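Local structure of Glyco_hydro_cc domain-containing protein (Blastomyces gilchristii, 6UB0) at residues 103-108 / 169-174; 124-127 / 133-136. The protein probably cleaves the beta-1,3-glucan curdlan from a chain end, as a family GH128 exo-beta-1,3-glucanase with a TIM-barrel catalytic core. All blocks are in the same frame, centred on the assembly; numbering follows the deposited sequence.

How the contacts relate
The two contacts lie in the same half of the TIM barrel, with their centres about 11 Å apart. Contact 1 joins the starts of two barrel strands. Contact 2 joins helix 119-130 to the loop leading into strand 138-146, so in sequence it falls between the two halves of contact 1. The contacts touch where Ile-169 CD1 meets Ile-136 CG2 at 3.4 Å, and where Ser-108 N lies 4.0 Å from Ile-136 CG2. Neither contact contains a residue of the glycan pocket. The side chain of Trp-173 stays about 13 Å from a glucose unit of the bound laminaribiose, although Glu-176 further along its strand lines that pocket.

Contact 1: 103-108 / 169-174; sequences RARLGS and IGTVWV
Arg-105 and Trp-173 stand near the starts of two parallel strands, 105-111 and 172-180, which are not neighbours in the sheet because strand 138-146 runs between them. In this TIM barrel the contact is therefore made by side chains reaching past the intervening strand. No hydrogen bond joins the two segments directly, and only 85 Å² is buried between them.

Arg-105 does most of the reaching. Its chain is extended about CB-CG, then turns about CG-CD (chi3 64°), which swings the guanidinium round toward 169-174. There it meets the indole edge to edge. Arg-105 NH1 lies 4.5 Å from Trp-173 CZ2, close to the ring plane, and the guanidinium offers its own edge in return. This is not a cation-pi stack, since the charge does not sit over the ring. The other terminal nitrogen, Arg-105 NH2, lies 4.3 Å from the methyl Thr-171 CG2. Thr-171 turns its hydroxyl to a different partner, the carbonyl of Gly-202.

Both large side chains meet Glu-204, which lies outside the two segments on strand 203-208. Its OE2 takes a salt bridge from Arg-105 and a hydrogen bond from Trp-173. Phe-138, on the strand in between, stacks on the indole. The site thus links four consecutive strands of the barrel, and the shared carboxylate would help fix how the indole is turned. The two nitrogens that share Glu-204 OE2, Arg-105 NH1 and Trp-173 NE1, are 4.6 Å apart.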
loop_
_atom_site.group_PDB
_atom_site.type_symbol
_atom_site.label_atom_id
_atom_site.label_comp_id
_atom_site.label_asym_id
_atom_site.label_seq_id
_atom_site.Cartn_x
_atom_site.Cartn_y
_atom_site.Cartn_z
ATOM N N ARG A 103 -18.412 -2.094 6.725
ATOM C CA ARG A 103 -18.473 -0.740 6.123
ATOM C C ARG A 103 -17.255 -0.455 5.233
ATOM O O ARG A 103 -17.262 0.516 4.500
ATOM C CB ARG A 103 -18.717 0.264 7.251
ATOM C CG ARG A 103 -20.171 0.233 7.714
ATOM C CD ARG A 103 -20.517 0.917 9.038
ATOM N NE ARG A 103 -19.561 0.772 10.141
ATOM C CZ ARG A 103 -19.080 1.781 10.864
ATOM N NH1 ARG A 103 -19.435 3.027 10.584
ATOM N NH2 ARG A 103 -18.180 1.540 11.817
ATOM N N ALA A 104 -16.255 -1.319 5.209
ATOM C CA ALA A 104 -15.038 -1.019 4.441
ATOM C C ALA A 104 -14.278 -2.311 4.176
ATOM O O ALA A 104 -14.416 -3.302 4.983
ATOM C CB ALA A 104 -14.228 -0.013 5.222
ATOM N N ARG A 105 -13.549 -2.299 3.064
ATOM C CA ARG A 105 -12.621 -3.386 2.723
ATOM C C ARG A 105 -11.345 -3.118 3.537
ATOM O O ARG A 105 -11.008 -1.926 3.762
ATOM C CB ARG A 105 -12.495 -3.459 1.208
ATOM C CG ARG A 105 -13.845 -3.534 0.520
ATOM C CD ARG A 105 -13.669 -3.639 -0.966
ATOM N NE ARG A 105 -12.988 -4.871 -1.299
ATOM C CZ ARG A 105 -11.758 -4.930 -1.791
ATOM N NH1 ARG A 105 -11.076 -3.816 -1.988
ATOM N NH2 ARG A 105 -11.195 -6.103 -2.033
ATOM N N LEU A 106 -10.842 -4.177 4.165
ATOM C CA LEU A 106 -9.729 -4.133 5.129
ATOM C C LEU A 106 -8.492 -4.717 4.446
ATOM O O LEU A 106 -8.557 -5.855 3.848
ATOM C CB LEU A 106 -10.135 -4.915 6.377
ATOM C CG LEU A 106 -11.426 -4.438 7.036
ATOM C CD1 LEU A 106 -11.754 -5.243 8.304
ATOM C CD2 LEU A 106 -11.357 -2.946 7.335
ATOM N N GLY A 107 -7.396 -3.952 4.498
ATOM C CA GLY A 107 -6.104 -4.342 3.931
ATOM C C GLY A 107 -5.175 -4.819 5.016
ATOM O O GLY A 107 -5.152 -4.235 6.078
ATOM N N SER A 108 -4.482 -5.910 4.785
ATOM C CA SER A 108 -3.560 -6.463 5.796
ATOM C C SER A 108 -2.489 -5.441 6.197
ATOM O O SER A 108 -2.243 -4.438 5.519
ATOM C CB SER A 108 -2.889 -7.672 5.255
ATOM O OG SER A 108 -1.785 -7.257 4.502
ATOM N N ILE A 169 -7.655 -14.845 0.721
ATOM C CA ILE A 169 -7.637 -13.368 0.499
ATOM C C ILE A 169 -7.307 -13.174 -0.975
ATOM O O ILE A 169 -6.226 -13.584 -1.359
ATOM C CB ILE A 169 -6.614 -12.703 1.448
ATOM C CG1 ILE A 169 -6.709 -13.339 2.841
ATOM C CG2 ILE A 169 -6.793 -11.191 1.462
ATOM C CD1 ILE A 169 -6.087 -12.560 3.978
ATOM N N GLY A 170 -8.266 -12.701 -1.771
ATOM C CA GLY A 170 -8.282 -12.876 -3.234
ATOM C C GLY A 170 -7.496 -11.847 -4.012
ATOM O O GLY A 170 -7.424 -11.999 -5.258
ATOM N N THR A 171 -6.927 -10.824 -3.356
ATOM C CA THR A 171 -6.136 -9.783 -4.064
ATOM C C THR A 171 -5.085 -9.170 -3.144
ATOM O O THR A 171 -5.186 -9.382 -1.917
ATOM C CB THR A 171 -7.060 -8.707 -4.650
ATOM O OG1 THR A 171 -6.354 -8.038 -5.701
ATOM C CG2 THR A 171 -7.536 -7.730 -3.597
ATOM N N VAL A 172 -4.112 -8.465 -3.727
ATOM C CA VAL A 172 -3.124 -7.647 -2.970
ATOM C C VAL A 172 -3.147 -6.200 -3.467
ATOM O O VAL A 172 -3.254 -5.974 -4.691
ATOM C CB VAL A 172 -1.677 -8.202 -2.981
ATOM C CG1 VAL A 172 -1.628 -9.727 -2.822
ATOM C CG2 VAL A 172 -0.853 -7.796 -4.194
ATOM N N TRP A 173 -2.853 -5.266 -2.564
ATOM C CA TRP A 173 -2.321 -3.944 -3.009
ATOM C C TRP A 173 -0.790 -3.909 -2.815
ATOM O O TRP A 173 -0.317 -4.149 -1.707
ATOM C CB TRP A 173 -2.946 -2.774 -2.267
ATOM C CG TRP A 173 -4.435 -2.685 -2.367
ATOM C CD1 TRP A 173 -5.321 -3.628 -2.800
ATOM C CD2 TRP A 173 -5.215 -1.598 -1.864
ATOM N NE1 TRP A 173 -6.603 -3.156 -2.681
ATOM C CE2 TRP A 173 -6.566 -1.928 -2.079
ATOM C CE3 TRP A 173 -4.884 -0.358 -1.297
ATOM C CZ2 TRP A 173 -7.594 -1.047 -1.744
ATOM C CZ3 TRP A 173 -5.903 0.491 -0.911
ATOM C CH2 TRP A 173 -7.247 0.147 -1.138
ATOM N N VAL A 174 -0.080 -3.475 -3.834
ATOM C CA VAL A 174 1.367 -3.134 -3.724
ATOM C C VAL A 174 1.443 -1.660 -3.348
ATOM O O VAL A 174 1.408 -0.762 -4.258
ATOM C CB VAL A 174 2.186 -3.418 -4.997
ATOM C CG1 VAL A 174 3.659 -3.254 -4.698
ATOM C CG2 VAL A 174 1.928 -4.793 -5.613
#

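Contact 2: 124-127 / 133-136; sequences QGFL and NCKI
Phe-126, Leu-127, Cys-134 and Ile-136 form a small apolar contact between the middle of helix 119-130 and the loop that follows it. The methyl Ile-136 CD1 is shared by the two helix residues. It lies 3.9 Å from Phe-126 CE2 and 4.0 Å from Leu-127 CD2. Phe-126 and Ile-136 approach from opposite directions, and the methyl comes to the ring obliquely.

The sulfur of Cys-134 meets the same ring. Cys-134 SG is 4.1 Å from Phe-126 CZ and 4.9 Å from the ring centroid. It stands 41° off the ring normal, so this is an oblique sulfur-aromatic contact. The Phe-126 ring reaches the loop because its CG is anti to the backbone N (chi1 169°), which carries the ring tip across to Cys-134 and Ile-136. The backbones stay well apart: Leu-127 CA and Cys-134 CA, the nearest such pair, are 8.0 Å from each other.

The next shell surrounds these groups. Trp-122, on the same helix, meets the Phe-126 ring with the planes about 10° apart. Cys-134 is bonded by a disulfide to Cys-130 at the end of the helix, which limits where its sulfur can sit. Asn-98 hydrogen-bonds to Asn-133 O and Lys-135 N, and Tyr-93 OH to Lys-135 O, so the loop backbone is held by Tyr-93 of helix 86-96 and by Asn-98 just beyond it.

The contact packs the alpha-to-beta loop, which leads to the next barrel strand, back on its own helix. Helix 86-96 packs against Phe-126, Cys-134 and Ile-136, helix 150-166 against Leu-127, and strand 105-111 against Phe-126 and Ile-136.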
loop_
_atom_site.group_PDB
_atom_site.type_symbol
_atom_site.label_atom_id
_atom_site.label_comp_id
_atom_site.label_asym_id
_atom_site.label_seq_id
_atom_site.Cartn_x
_atom_site.Cartn_y
_atom_site.Cartn_z
ATOM N N GLN A 124 2.858 -14.729 6.656
ATOM C CA GLN A 124 2.290 -16.083 6.894
ATOM C C GLN A 124 2.100 -16.330 8.407
ATOM O O GLN A 124 1.029 -16.849 8.815
ATOM C CB GLN A 124 3.104 -17.162 6.218
ATOM C CG GLN A 124 2.323 -18.463 6.254
ATOM C CD GLN A 124 2.986 -19.551 5.471
ATOM O OE1 GLN A 124 3.042 -19.519 4.247
ATOM N NE2 GLN A 124 3.438 -20.560 6.189
ATOM N N GLY A 125 3.058 -15.878 9.218
ATOM C CA GLY A 125 3.005 -15.915 10.696
ATOM C C GLY A 125 1.819 -15.131 11.214
ATOM O O GLY A 125 1.045 -15.621 12.066
ATOM N N PHE A 126 1.644 -13.931 10.703
ATOM C CA PHE A 126 0.428 -13.151 10.953
ATOM C C PHE A 126 -0.822 -13.897 10.441
ATOM O O PHE A 126 -1.838 -13.949 11.179
ATOM C CB PHE A 126 0.583 -11.791 10.282
ATOM C CG PHE A 126 -0.686 -11.001 10.244
ATOM C CD1 PHE A 126 -1.093 -10.310 11.365
ATOM C CD2 PHE A 126 -1.462 -10.943 9.096
ATOM C CE1 PHE A 126 -2.259 -9.566 11.358
ATOM C CE2 PHE A 126 -2.614 -10.191 9.081
ATOM C CZ PHE A 126 -3.009 -9.493 10.199
ATOM N N LEU A 127 -0.801 -14.435 9.220
ATOM C CA LEU A 127 -2.000 -15.125 8.689
ATOM C C LEU A 127 -2.277 -16.396 9.523
ATOM O O LEU A 127 -3.458 -16.707 9.790
ATOM C CB LEU A 127 -1.733 -15.423 7.220
ATOM C CG LEU A 127 -1.717 -14.181 6.329
ATOM C CD1 LEU A 127 -1.478 -14.559 4.880
ATOM C CD2 LEU A 127 -2.998 -13.400 6.470
ATOM N N ASN A 133 -9.783 -15.543 11.745
ATOM C CA ASN A 133 -10.659 -14.553 12.441
ATOM C C ASN A 133 -10.255 -13.106 12.102
ATOM O O ASN A 133 -10.910 -12.148 12.612
ATOM C CB ASN A 133 -10.607 -14.668 13.965
ATOM C CG ASN A 133 -10.953 -16.039 14.517
ATOM O OD1 ASN A 133 -11.911 -16.703 14.095
ATOM N ND2 ASN A 133 -10.186 -16.452 15.509
ATOM N N CYS A 134 -9.170 -12.916 11.346
ATOM C CA CYS A 134 -8.809 -11.579 10.811
ATOM C C CYS A 134 -9.693 -11.408 9.553
ATOM O O CYS A 134 -9.671 -12.289 8.661
ATOM C CB CYS A 134 -7.297 -11.421 10.590
ATOM S SG CYS A 134 -6.231 -11.302 12.071
ATOM N N LYS A 135 -10.484 -10.342 9.505
ATOM C CA LYS A 135 -11.360 -9.988 8.346
ATOM C C LYS A 135 -10.555 -9.140 7.351
ATOM O O LYS A 135 -10.425 -7.933 7.570
ATOM C CB LYS A 135 -12.621 -9.264 8.822
ATOM C CG LYS A 135 -13.621 -10.184 9.524
ATOM C CD LYS A 135 -14.848 -9.498 10.070
ATOM C CE LYS A 135 -15.774 -10.430 10.807
ATOM N NZ LYS A 135 -16.035 -9.892 12.154
ATOM N N ILE A 136 -10.016 -9.796 6.325
ATOM C CA ILE A 136 -8.994 -9.233 5.393
ATOM C C ILE A 136 -9.514 -9.405 3.971
ATOM O O ILE A 136 -9.653 -10.561 3.528
ATOM C CB ILE A 136 -7.608 -9.892 5.552
ATOM C CG1 ILE A 136 -7.071 -9.798 6.983
ATOM C CG2 ILE A 136 -6.621 -9.283 4.562
ATOM C CD1 ILE A 136 -5.999 -10.816 7.318
#